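Local coordinates for protein response regulator receiver (Brucella melitensis biovar Abortus, PDB 4G97) that probably controls the general stress response as a two-component response regulator, pairing a phosphorylatable receiver domain with a sigma-factor-like domain, at residues A[17-22]-A[27-32]; A[48-53]-A[112-117]; A[144-147]-A[151-154]. One frame throughout, in Å; residues are numbered along the deposited sequence.

Interaction 1 of 3, residues A[17-22]-A[27-32]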
ATOM      1  N   PHE A  17       5.727   1.853   2.061  1.00 24.84           N
ATOM      2  CA  PHE A  17       5.155   2.926   2.861  1.00 24.79           C
ATOM      3  C   PHE A  17       5.033   4.220   2.025  1.00 30.48           C
ATOM      4  O   PHE A  17       3.955   4.809   1.985  1.00 29.63           O
ATOM      5  CB  PHE A  17       6.022   3.155   4.105  1.00 26.39           C
ATOM      6  CG  PHE A  17       5.601   4.311   4.981  1.00 28.29           C
ATOM      7  CD1 PHE A  17       4.386   4.283   5.667  1.00 31.36           C
ATOM      8  CD2 PHE A  17       6.437   5.411   5.160  1.00 29.13           C
ATOM      9  CE1 PHE A  17       3.999   5.353   6.474  1.00 31.50           C
ATOM     10  CE2 PHE A  17       6.053   6.470   5.988  1.00 32.25           C
ATOM     11  CZ  PHE A  17       4.831   6.436   6.627  1.00 30.50           C
ATOM     12  N   SER A  18       6.119   4.618   1.316  1.00 28.41           N
ATOM     13  CA  SER A  18       6.157   5.834   0.502  1.00 26.82           C
ATOM     14  C   SER A  18       5.106   5.820  -0.621  1.00 29.45           C
ATOM     15  O   SER A  18       4.432   6.819  -0.811  1.00 27.27           O
ATOM     16  CB  SER A  18       7.545   6.042  -0.071  1.00 30.16           C
ATOM     17  OG  SER A  18       7.677   7.366  -0.563  1.00 36.01           O
ATOM     18  N   ARG A  19       4.959   4.679  -1.340  1.00 27.36           N
ATOM     19  CA  ARG A  19       3.958   4.502  -2.391  1.00 27.03           C
ATOM     20  C   ARG A  19       2.544   4.584  -1.815  1.00 31.31           C
ATOM     21  O   ARG A  19       1.706   5.263  -2.404  1.00 30.91           O
ATOM     22  CB  ARG A  19       4.164   3.170  -3.114  1.00 26.98           C
ATOM     23  CG  ARG A  19       5.490   3.086  -3.882  1.00 28.58           C
ATOM     24  CD  ARG A  19       5.660   1.708  -4.456  1.00 26.44           C
ATOM     25  NE  ARG A  19       7.032   1.474  -4.900  1.00 26.38           N
ATOM     26  CZ  ARG A  19       7.463   0.350  -5.457  1.00 30.55           C
ATOM     27  NH1 ARG A  19       6.626  -0.658  -5.674  1.00 25.52           N
ATOM     28  NH2 ARG A  19       8.734   0.220  -5.802  1.00 28.89           N
ATOM     29  N   ALA A  20       2.268   3.918  -0.664  1.00 27.94           N
ATOM     30  CA  ALA A  20       0.936   3.955  -0.008  1.00 27.97           C
ATOM     31  C   ALA A  20       0.580   5.376   0.415  1.00 34.08           C
ATOM     32  O   ALA A  20      -0.576   5.786   0.344  1.00 33.44           O
ATOM     33  CB  ALA A  20       0.929   3.060   1.213  1.00 28.59           C
ATOM     34  N   LEU A  21       1.603   6.136   0.818  1.00 33.02           N
ATOM     35  CA  LEU A  21       1.508   7.504   1.282  1.00 34.31           C
ATOM     36  C   LEU A  21       1.270   8.518   0.173  1.00 38.57           C
ATOM     37  O   LEU A  21       0.555   9.472   0.403  1.00 38.87           O
ATOM     38  CB  LEU A  21       2.806   7.833   2.023  1.00 35.91           C
ATOM     39  CG  LEU A  21       2.690   8.746   3.217  1.00 43.69           C
ATOM     40  CD1 LEU A  21       1.958   8.047   4.373  1.00 44.32           C
ATOM     41  CD2 LEU A  21       4.086   9.191   3.664  1.00 47.95           C
ATOM     42  N   THR A  22       1.861   8.329  -1.011  1.00 36.94           N
ATOM     43  CA  THR A  22       1.752   9.276  -2.129  1.00 37.37           C
ATOM     44  C   THR A  22       0.753   8.846  -3.221  1.00 41.07           C
ATOM     45  O   THR A  22       0.311   9.684  -4.006  1.00 41.15           O
ATOM     46  CB  THR A  22       3.134   9.555  -2.732  1.00 39.16           C
ATOM     47  OG1 THR A  22       3.600   8.385  -3.407  1.00 39.56           O
ATOM     48  CG2 THR A  22       4.131  10.036  -1.708  1.00 35.89           C
ATOM     49  N   SER A  27       6.095   8.670  -7.515  1.00 34.72           N
ATOM     50  CA  SER A  27       6.327   9.591  -6.389  1.00 34.72           C
ATOM     51  C   SER A  27       6.872   8.829  -5.174  1.00 38.86           C
ATOM     52  O   SER A  27       7.731   9.357  -4.478  1.00 37.93           O
ATOM     53  CB  SER A  27       5.052  10.329  -5.992  1.00 39.25           C
ATOM     54  OG  SER A  27       4.792  11.450  -6.818  1.00 52.72           O
ATOM     55  N   GLY A  28       6.354   7.612  -4.930  1.00 33.92           N
ATOM     56  CA  GLY A  28       6.769   6.790  -3.794  1.00 33.06           C
ATOM     57  C   GLY A  28       8.259   6.510  -3.806  1.00 32.48           C
ATOM     58  O   GLY A  28       8.968   6.792  -2.835  1.00 30.04           O
ATOM     59  N   ASP A  29       8.737   6.002  -4.944  1.00 28.46           N
ATOM     60  CA  ASP A  29      10.137   5.686  -5.192  1.00 28.06           C
ATOM     61  C   ASP A  29      11.046   6.927  -5.187  1.00 34.12           C
ATOM     62  O   ASP A  29      12.154   6.876  -4.626  1.00 33.64           O
ATOM     63  CB  ASP A  29      10.280   4.897  -6.497  1.00 29.40           C
ATOM     64  CG  ASP A  29       9.735   3.488  -6.478  1.00 36.66           C
ATOM     65  OD1 ASP A  29       9.267   3.037  -5.401  1.00 36.26           O
ATOM     66  OD2 ASP A  29       9.787   2.823  -7.531  1.00 40.50           O
ATOM     67  N   ALA A  30      10.575   8.039  -5.773  1.00 32.31           N
ATOM     68  CA  ALA A  30      11.343   9.286  -5.854  1.00 33.35           C
ATOM     69  C   ALA A  30      11.618   9.905  -4.491  1.00 38.40           C
ATOM     70  O   ALA A  30      12.734  10.377  -4.264  1.00 39.35           O
ATOM     71  CB  ALA A  30      10.643  10.284  -6.761  1.00 34.08           C
ATOM     72  N   TYR A  31      10.632   9.868  -3.569  1.00 34.35           N
ATOM     73  CA  TYR A  31      10.790  10.379  -2.203  1.00 34.14           C
ATOM     74  C   TYR A  31      11.776   9.508  -1.436  1.00 37.00           C
ATOM     75  O   TYR A  31      12.502  10.022  -0.581  1.00 36.63           O
ATOM     76  CB  TYR A  31       9.449  10.389  -1.452  1.00 37.78           C
ATOM     77  CG  TYR A  31       8.641  11.662  -1.584  1.00 43.18           C
ATOM     78  CD1 TYR A  31       7.413  11.666  -2.237  1.00 45.65           C
ATOM     79  CD2 TYR A  31       9.061  12.846  -0.977  1.00 45.56           C
ATOM     80  CE1 TYR A  31       6.650  12.832  -2.344  1.00 46.96           C
ATOM     81  CE2 TYR A  31       8.303  14.017  -1.069  1.00 47.67           C
ATOM     82  CZ  TYR A  31       7.096  14.004  -1.752  1.00 57.52           C
ATOM     83  OH  TYR A  31       6.345  15.153  -1.845  1.00 62.10           O
ATOM     84  N   VAL A  32      11.811   8.186  -1.726  1.00 32.28           N
ATOM     85  CA  VAL A  32      12.757   7.287  -1.043  1.00 31.40           C
ATOM     86  C   VAL A  32      14.163   7.555  -1.563  1.00 35.03           C
ATOM     87  O   VAL A  32      15.078   7.712  -0.752  1.00 33.86           O
ATOM     88  CB  VAL A  32      12.374   5.785  -1.104  1.00 33.21           C
ATOM     89  CG1 VAL A  32      13.520   4.899  -0.596  1.00 32.11           C
ATOM     90  CG2 VAL A  32      11.110   5.531  -0.282  1.00 32.76           C
TER

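Interaction 2 of 3, residues A[48-53]-A[112-117]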
ATOM      1  N   GLU A  48      18.881   9.626  15.729  1.00 47.00           N
ATOM      2  CA  GLU A  48      19.290   8.690  16.768  1.00 47.14           C
ATOM      3  C   GLU A  48      17.978   8.057  17.245  1.00 50.20           C
ATOM      4  O   GLU A  48      17.140   8.735  17.833  1.00 52.67           O
ATOM      5  CB  GLU A  48      20.033   9.441  17.896  1.00 48.96           C
ATOM      6  CG  GLU A  48      20.878   8.555  18.800  1.00 67.30           C
ATOM      7  CD  GLU A  48      22.381   8.565  18.567  1.00102.83           C
ATOM      8  OE1 GLU A  48      22.808   8.549  17.389  1.00102.39           O
ATOM      9  OE2 GLU A  48      23.131   8.522  19.571  1.00 98.95           O
ATOM     10  N   ALA A  49      17.754   6.793  16.901  1.00 44.38           N
ATOM     11  CA  ALA A  49      16.505   6.099  17.231  1.00 43.78           C
ATOM     12  C   ALA A  49      16.769   4.755  17.908  1.00 45.47           C
ATOM     13  O   ALA A  49      17.928   4.378  18.049  1.00 47.50           O
ATOM     14  CB  ALA A  49      15.690   5.899  15.956  1.00 44.66           C
ATOM     15  N   SER A  50      15.706   4.026  18.296  1.00 39.28           N
ATOM     16  CA  SER A  50      15.772   2.695  18.937  1.00 38.98           C
ATOM     17  C   SER A  50      16.305   1.596  18.017  1.00 41.84           C
ATOM     18  O   SER A  50      16.826   0.583  18.505  1.00 41.85           O
ATOM     19  CB  SER A  50      14.397   2.277  19.450  1.00 42.47           C
ATOM     20  OG  SER A  50      13.631   3.419  19.787  1.00 53.81           O
ATOM     21  N   SER A  51      16.086   1.742  16.699  1.00 37.31           N
ATOM     22  CA  SER A  51      16.570   0.789  15.696  1.00 36.47           C
ATOM     23  C   SER A  51      16.864   1.516  14.393  1.00 39.43           C
ATOM     24  O   SER A  51      16.384   2.638  14.169  1.00 38.37           O
ATOM     25  CB  SER A  51      15.575  -0.353  15.479  1.00 38.72           C
ATOM     26  OG  SER A  51      14.515   0.066  14.637  1.00 45.28           O
ATOM     27  N   ASP A  52      17.649   0.863  13.524  1.00 35.13           N
ATOM     28  CA  ASP A  52      18.005   1.411  12.231  1.00 34.38           C
ATOM     29  C   ASP A  52      16.740   1.631  11.367  1.00 36.01           C
ATOM     30  O   ASP A  52      16.643   2.666  10.711  1.00 34.86           O
ATOM     31  CB  ASP A  52      19.024   0.487  11.549  1.00 35.85           C
ATOM     32  CG  ASP A  52      20.370   0.408  12.268  1.00 44.30           C
ATOM     33  OD1 ASP A  52      20.811   1.441  12.832  1.00 44.47           O
ATOM     34  OD2 ASP A  52      21.006  -0.659  12.210  1.00 48.64           O
ATOM     35  N   ARG A  53      15.753   0.708  11.444  1.00 33.39           N
ATOM     36  CA  ARG A  53      14.486   0.783  10.686  1.00 33.64           C
ATOM     37  C   ARG A  53      13.689   2.013  11.081  1.00 37.33           C
ATOM     38  O   ARG A  53      13.296   2.786  10.208  1.00 36.05           O
ATOM     39  CB  ARG A  53      13.630  -0.487  10.857  1.00 33.29           C
ATOM     40  CG  ARG A  53      12.587  -0.658   9.728  1.00 33.22           C
ATOM     41  CD  ARG A  53      11.592  -1.799   9.928  1.00 33.30           C
ATOM     42  NE  ARG A  53      10.524  -1.732   8.918  1.00 41.45           N
ATOM     43  CZ  ARG A  53       9.255  -2.074   9.116  1.00 53.72           C
ATOM     44  NH1 ARG A  53       8.861  -2.545  10.299  1.00 38.82           N
ATOM     45  NH2 ARG A  53       8.362  -1.944   8.134  1.00 29.83           N
ATOM     46  N   ALA A 112       5.959   3.710  16.045  1.00 38.59           N
ATOM     47  CA  ALA A 112       5.308   4.632  15.104  1.00 38.84           C
ATOM     48  C   ALA A 112       5.245   6.063  15.627  1.00 42.72           C
ATOM     49  O   ALA A 112       5.390   7.001  14.845  1.00 42.85           O
ATOM     50  CB  ALA A 112       3.919   4.125  14.761  1.00 39.38           C
ATOM     51  N   ALA A 113       5.038   6.234  16.948  1.00 41.13           N
ATOM     52  CA  ALA A 113       5.023   7.555  17.604  1.00 41.46           C
ATOM     53  C   ALA A 113       6.431   8.140  17.544  1.00 44.40           C
ATOM     54  O   ALA A 113       6.593   9.324  17.267  1.00 44.48           O
ATOM     55  CB  ALA A 113       4.577   7.422  19.053  1.00 42.01           C
ATOM     56  N   GLU A 114       7.455   7.292  17.751  1.00 40.28           N
ATOM     57  CA  GLU A 114       8.846   7.728  17.663  1.00 39.29           C
ATOM     58  C   GLU A 114       9.154   8.129  16.206  1.00 41.89           C
ATOM     59  O   GLU A 114       9.775   9.170  15.988  1.00 40.73           O
ATOM     60  CB  GLU A 114       9.792   6.631  18.174  1.00 40.46           C
ATOM     61  CG  GLU A 114      11.246   7.082  18.193  1.00 49.81           C
ATOM     62  CD  GLU A 114      12.283   6.015  18.468  1.00 58.85           C
ATOM     63  OE1 GLU A 114      11.900   4.868  18.784  1.00 43.25           O
ATOM     64  OE2 GLU A 114      13.490   6.332  18.365  1.00 61.46           O
ATOM     65  N   ILE A 115       8.649   7.339  15.203  1.00 37.20           N
ATOM     66  CA  ILE A 115       8.807   7.672  13.776  1.00 35.29           C
ATOM     67  C   ILE A 115       8.172   9.031  13.476  1.00 39.77           C
ATOM     68  O   ILE A 115       8.787   9.851  12.783  1.00 39.33           O
ATOM     69  CB  ILE A 115       8.229   6.554  12.853  1.00 36.96           C
ATOM     70  CG1 ILE A 115       9.150   5.320  12.858  1.00 35.75           C
ATOM     71  CG2 ILE A 115       7.970   7.063  11.425  1.00 35.33           C
ATOM     72  CD1 ILE A 115       8.540   4.109  12.430  1.00 35.66           C
ATOM     73  N   LEU A 116       6.946   9.264  13.990  1.00 39.06           N
ATOM     74  CA  LEU A 116       6.224  10.515  13.737  1.00 40.95           C
ATOM     75  C   LEU A 116       6.622  11.690  14.643  1.00 47.21           C
ATOM     76  O   LEU A 116       6.212  12.815  14.364  1.00 47.02           O
ATOM     77  CB  LEU A 116       4.704  10.322  13.719  1.00 41.32           C
ATOM     78  CG  LEU A 116       4.120   9.545  12.538  1.00 46.34           C
ATOM     79  CD1 LEU A 116       2.673   9.239  12.772  1.00 46.36           C
ATOM     80  CD2 LEU A 116       4.327  10.277  11.199  1.00 47.88           C
ATOM     81  N   GLU A 117       7.437  11.437  15.688  1.00 45.51           N
ATOM     82  CA  GLU A 117       7.949  12.461  16.626  1.00 46.63           C
ATOM     83  C   GLU A 117       6.810  13.118  17.406  1.00 53.04           C
ATOM     84  O   GLU A 117       6.686  14.344  17.428  1.00 53.37           O
ATOM     85  CB  GLU A 117       8.816  13.522  15.910  1.00 47.69           C
ATOM     86  CG  GLU A 117      10.026  12.970  15.180  1.00 56.75           C
ATOM     87  CD  GLU A 117      11.036  13.996  14.710  1.00 67.62           C
ATOM     88  OE1 GLU A 117      10.654  15.170  14.495  1.00 71.88           O
ATOM     89  OE2 GLU A 117      12.206  13.609  14.505  1.00 64.22           O
TER

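Interaction 3 of 3, residues A[144-147]-A[151-154]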
ATOM      1  N   ILE A 144     -11.727  -9.987  -7.158  1.00 27.93           N
ATOM      2  CA  ILE A 144     -10.617 -10.682  -6.505  1.00 26.72           C
ATOM      3  C   ILE A 144     -10.013 -11.655  -7.502  1.00 32.19           C
ATOM      4  O   ILE A 144     -10.739 -12.472  -8.050  1.00 32.25           O
ATOM      5  CB  ILE A 144     -11.044 -11.409  -5.193  1.00 28.80           C
ATOM      6  CG1 ILE A 144     -11.587 -10.386  -4.156  1.00 28.44           C
ATOM      7  CG2 ILE A 144      -9.810 -12.233  -4.590  1.00 29.43           C
ATOM      8  CD1 ILE A 144     -12.253 -10.971  -2.924  1.00 33.32           C
ATOM      9  N   ILE A 145      -8.700 -11.561  -7.757  1.00 30.06           N
ATOM     10  CA  ILE A 145      -7.970 -12.531  -8.579  1.00 29.11           C
ATOM     11  C   ILE A 145      -7.096 -13.295  -7.583  1.00 34.46           C
ATOM     12  O   ILE A 145      -6.075 -12.780  -7.109  1.00 31.93           O
ATOM     13  CB  ILE A 145      -7.147 -11.971  -9.765  1.00 32.29           C
ATOM     14  CG1 ILE A 145      -8.013 -11.058 -10.688  1.00 32.97           C
ATOM     15  CG2 ILE A 145      -6.596 -13.164 -10.570  1.00 33.87           C
ATOM     16  CD1 ILE A 145      -7.239 -10.216 -11.629  1.00 31.39           C
ATOM     17  N   GLU A 146      -7.551 -14.486  -7.206  1.00 33.80           N
ATOM     18  CA  GLU A 146      -6.882 -15.318  -6.207  1.00 34.74           C
ATOM     19  C   GLU A 146      -7.286 -16.786  -6.379  1.00 42.08           C
ATOM     20  O   GLU A 146      -8.474 -17.093  -6.327  1.00 41.84           O
ATOM     21  CB  GLU A 146      -7.214 -14.802  -4.780  1.00 35.80           C
ATOM     22  CG  GLU A 146      -6.726 -15.685  -3.642  1.00 42.76           C
ATOM     23  CD  GLU A 146      -5.221 -15.798  -3.587  1.00 55.57           C
ATOM     24  OE1 GLU A 146      -4.691 -16.908  -3.818  1.00 52.44           O
ATOM     25  OE2 GLU A 146      -4.568 -14.750  -3.389  1.00 48.10           O
ATOM     26  N   ASP A 147      -6.297 -17.680  -6.571  1.00 42.39           N
ATOM     27  CA  ASP A 147      -6.530 -19.127  -6.759  1.00 44.13           C
ATOM     28  C   ASP A 147      -6.669 -19.946  -5.462  1.00 46.86           C
ATOM     29  O   ASP A 147      -7.234 -21.034  -5.518  1.00 47.79           O
ATOM     30  CB  ASP A 147      -5.452 -19.754  -7.664  1.00 46.85           C
ATOM     31  CG  ASP A 147      -4.044 -19.732  -7.091  1.00 65.61           C
ATOM     32  OD1 ASP A 147      -3.756 -18.855  -6.237  1.00 67.21           O
ATOM     33  OD2 ASP A 147      -3.223 -20.565  -7.517  1.00 78.03           O
ATOM     34  N   ILE A 151      -7.566 -17.951   1.037  1.00 35.90           N
ATOM     35  CA  ILE A 151      -7.082 -16.563   0.906  1.00 35.31           C
ATOM     36  C   ILE A 151      -8.205 -15.725   0.250  1.00 37.92           C
ATOM     37  O   ILE A 151      -8.541 -14.672   0.775  1.00 36.32           O
ATOM     38  CB  ILE A 151      -5.729 -16.457   0.138  1.00 37.92           C
ATOM     39  CG1 ILE A 151      -4.631 -17.281   0.857  1.00 39.10           C
ATOM     40  CG2 ILE A 151      -5.291 -14.967  -0.004  1.00 36.22           C
ATOM     41  CD1 ILE A 151      -3.327 -17.574   0.013  1.00 52.03           C
ATOM     42  N   ALA A 152      -8.812 -16.240  -0.848  1.00 35.85           N
ATOM     43  CA  ALA A 152      -9.914 -15.595  -1.597  1.00 35.51           C
ATOM     44  C   ALA A 152     -11.097 -15.251  -0.669  1.00 39.99           C
ATOM     45  O   ALA A 152     -11.591 -14.122  -0.713  1.00 38.84           O
ATOM     46  CB  ALA A 152     -10.373 -16.500  -2.735  1.00 35.78           C
ATOM     47  N   MET A 153     -11.483 -16.195   0.231  1.00 36.79           N
ATOM     48  CA  MET A 153     -12.575 -15.986   1.190  1.00 37.04           C
ATOM     49  C   MET A 153     -12.214 -15.008   2.277  1.00 39.49           C
ATOM     50  O   MET A 153     -13.079 -14.244   2.698  1.00 39.01           O
ATOM     51  CB  MET A 153     -13.082 -17.308   1.808  1.00 40.05           C
ATOM     52  CG  MET A 153     -13.733 -18.251   0.821  1.00 45.24           C
ATOM     53  SD  MET A 153     -15.002 -17.485  -0.227  1.00 51.42           S
ATOM     54  CE  MET A 153     -14.728 -18.382  -1.743  1.00 48.36           C
ATOM     55  N   ASP A 154     -10.945 -15.012   2.750  1.00 36.10           N
ATOM     56  CA  ASP A 154     -10.540 -14.077   3.803  1.00 36.13           C
ATOM     57  C   ASP A 154     -10.542 -12.625   3.327  1.00 39.75           C
ATOM     58  O   ASP A 154     -10.935 -11.736   4.092  1.00 41.62           O
ATOM     59  CB  ASP A 154      -9.202 -14.480   4.454  1.00 39.26           C
ATOM     60  CG  ASP A 154      -9.243 -15.770   5.291  1.00 52.74           C
ATOM     61  OD1 ASP A 154     -10.375 -16.236   5.641  1.00 52.53           O
ATOM     62  OD2 ASP A 154      -8.151 -16.317   5.599  1.00 57.15           O
TER

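Interaction 1 of 3, residues A[17-22]-A[27-32]
Arg19 and Asp29 supply the ionic part of this helix-helix contact. The guanidinium grips the carboxylate side-on with two nitrogens that converge on a single oxygen: NE of Arg19 lies 2.8 Å from OD1 of Asp29, and NH2 of Arg19 is 2.9 Å from the same OD1. That oxygen sits near the guanidinium plane, at its edge, while the two flat groups are turned 57° against each other. The other carboxylate oxygen, OD2, accepts from Gln25 NE2.

Hydroxyl groups make the polar seam. Ser18 OG donates to Gly28 O at 2.7 Å, in the carbonyl plane and on a lone pair, its oxygen carried across by a first torsion that sets it anti to the backbone N (chi1 -165°). Thr22 OG1 turns back along its own helix to Ser18 O, which also receives Thr22 N from the opposite face of the carbonyl.

Packing completes the contact. The missing side chain of Gly28 lets the backbones come close, with CA of Gly28 3.9 Å from CA of Arg19 and the axes of the short segments 7.6 Å apart. Thr22 CG2 meets Tyr31 CD1 obliquely at 3.7 Å, and Val32 CG2 touches Ser18 CB.

The segments belong to consecutive helices, 11-22 and 25-41, joined by a tight turn in the sigma2-like part of the protein; the axes of the two short segments cross at 126°. Phe60 of helix 52-64 packs on Ser18 and Tyr31, whereas Arg19 NH2 also forms a salt bridge with Glu232 and NH1 hydrogen-bonds Leu225 O and Pro233 O, linking this helix pair to receiver-domain loops.

Interaction 2 of 3, residues A[48-53]-A[112-117]
The loop leading into the N-cap of helix 52-64 presents Ser50 to the carboxylate of Glu114, on helix 109-116. Two donors of one residue meet the two oxygens of one carboxylate. Ser50 N donates to Glu114 OE2 at 3.2 Å, on the syn lone pair and with an N-H...O angle of 144°, while Ser50 OG donates to Glu114 OE1. The latter separation, 2.5 Å between OG and OE1, is very short and its exact value is best treated as doubtful.

Glu114 spans the gap as an extended rod: CG lies anti to the backbone N (chi1 -176°) and the chain stays straight beyond it, which puts the carboxylate well clear of its helix. If the short OG bond is taken at face value, holding both oxygens to one residue would probably restrain rotation of the group about its last bond. OE2 also lies against Ala49, 3.2 Å from Ala49 CA and 3.3 Å from Ala49 CB.

Nearby, each helix end has its own capping. Ser51 OG caps Ile54 N at the start of helix 52-64, and Ile54 packs against the Glu114 side chain. Glu117, which has a salt bridge to Arg58, is the C-prime residue of the Schellman motif that ends helix 109-116. The arrangement is thus a surface polar link between a helix-entry loop and the last turn of helix 109-116, joining the sigma2 domain to the sigma-like domain of PhyR.

Interaction 3 of 3, residues A[144-147]-A[151-154]
Glu146 lies over Ile151 and Ala152, and its side chain can be traced outward atom by atom. CB faces the Ala152 methyl, with Glu146 CB and Ala152 CB 4.1 Å apart. From there CG leaves anti to the backbone N (chi1 173°) and settles over the start of residue 152, 3.5 Å from Ala152 N. A bend at chi2 (64°) then turns the chain across Ile151 at about a right angle, so that Glu146 CD lies 3.7 Å from Ile151 CG2. At the tip, OE2 rests 3.5 Å from that same Ile151 CG2, while OE1 accepts a hydrogen bond from Glu148 N. Two residues earlier, on the strand itself, Ile144 CD1 approaches Ala152 O at 3.9 Å.

Within the beta-alpha-beta unit this joins the end of strand 141-145 to the first turns of helix 149-161. It is a van der Waals contact: the Glu146 chain and carboxylate lie against Ile151 and the Ala152 backbone and methyl, and the carboxylate's polar neighbours are outside the two segments. OE1 is held by Glu148 N, whereas OE2 lies close to OD2 of Asp191, the predicted phosphorylation site, a pairing of like charges. Such gathered acidic groups are consistent with the pocket in which receiver domains usually hold a divalent metal beside the phosphorylated aspartate.

How the interactions relate
The three contacts follow one another along the chain, each closing before the next opens. Interactions 1 and 2 belong to the helical sigma-like region: their centres are 18 Å apart and their nearest atoms about 6 Å, and helix 25-41 of the first is followed directly by helix 52-64 of the second. Interaction 3 joins helix 149-161 to the receiver domain's first strand along the chain, 141-145, which lies between 165-170 and 187-191 in the parallel sheet. Its centre is 27 Å from that of interaction 1 and 35 Å from that of interaction 2, across the chain's centre from both. Signalling between the predicted phosphorylation site and the sigma-like helices would therefore probably have to travel through the domain interface.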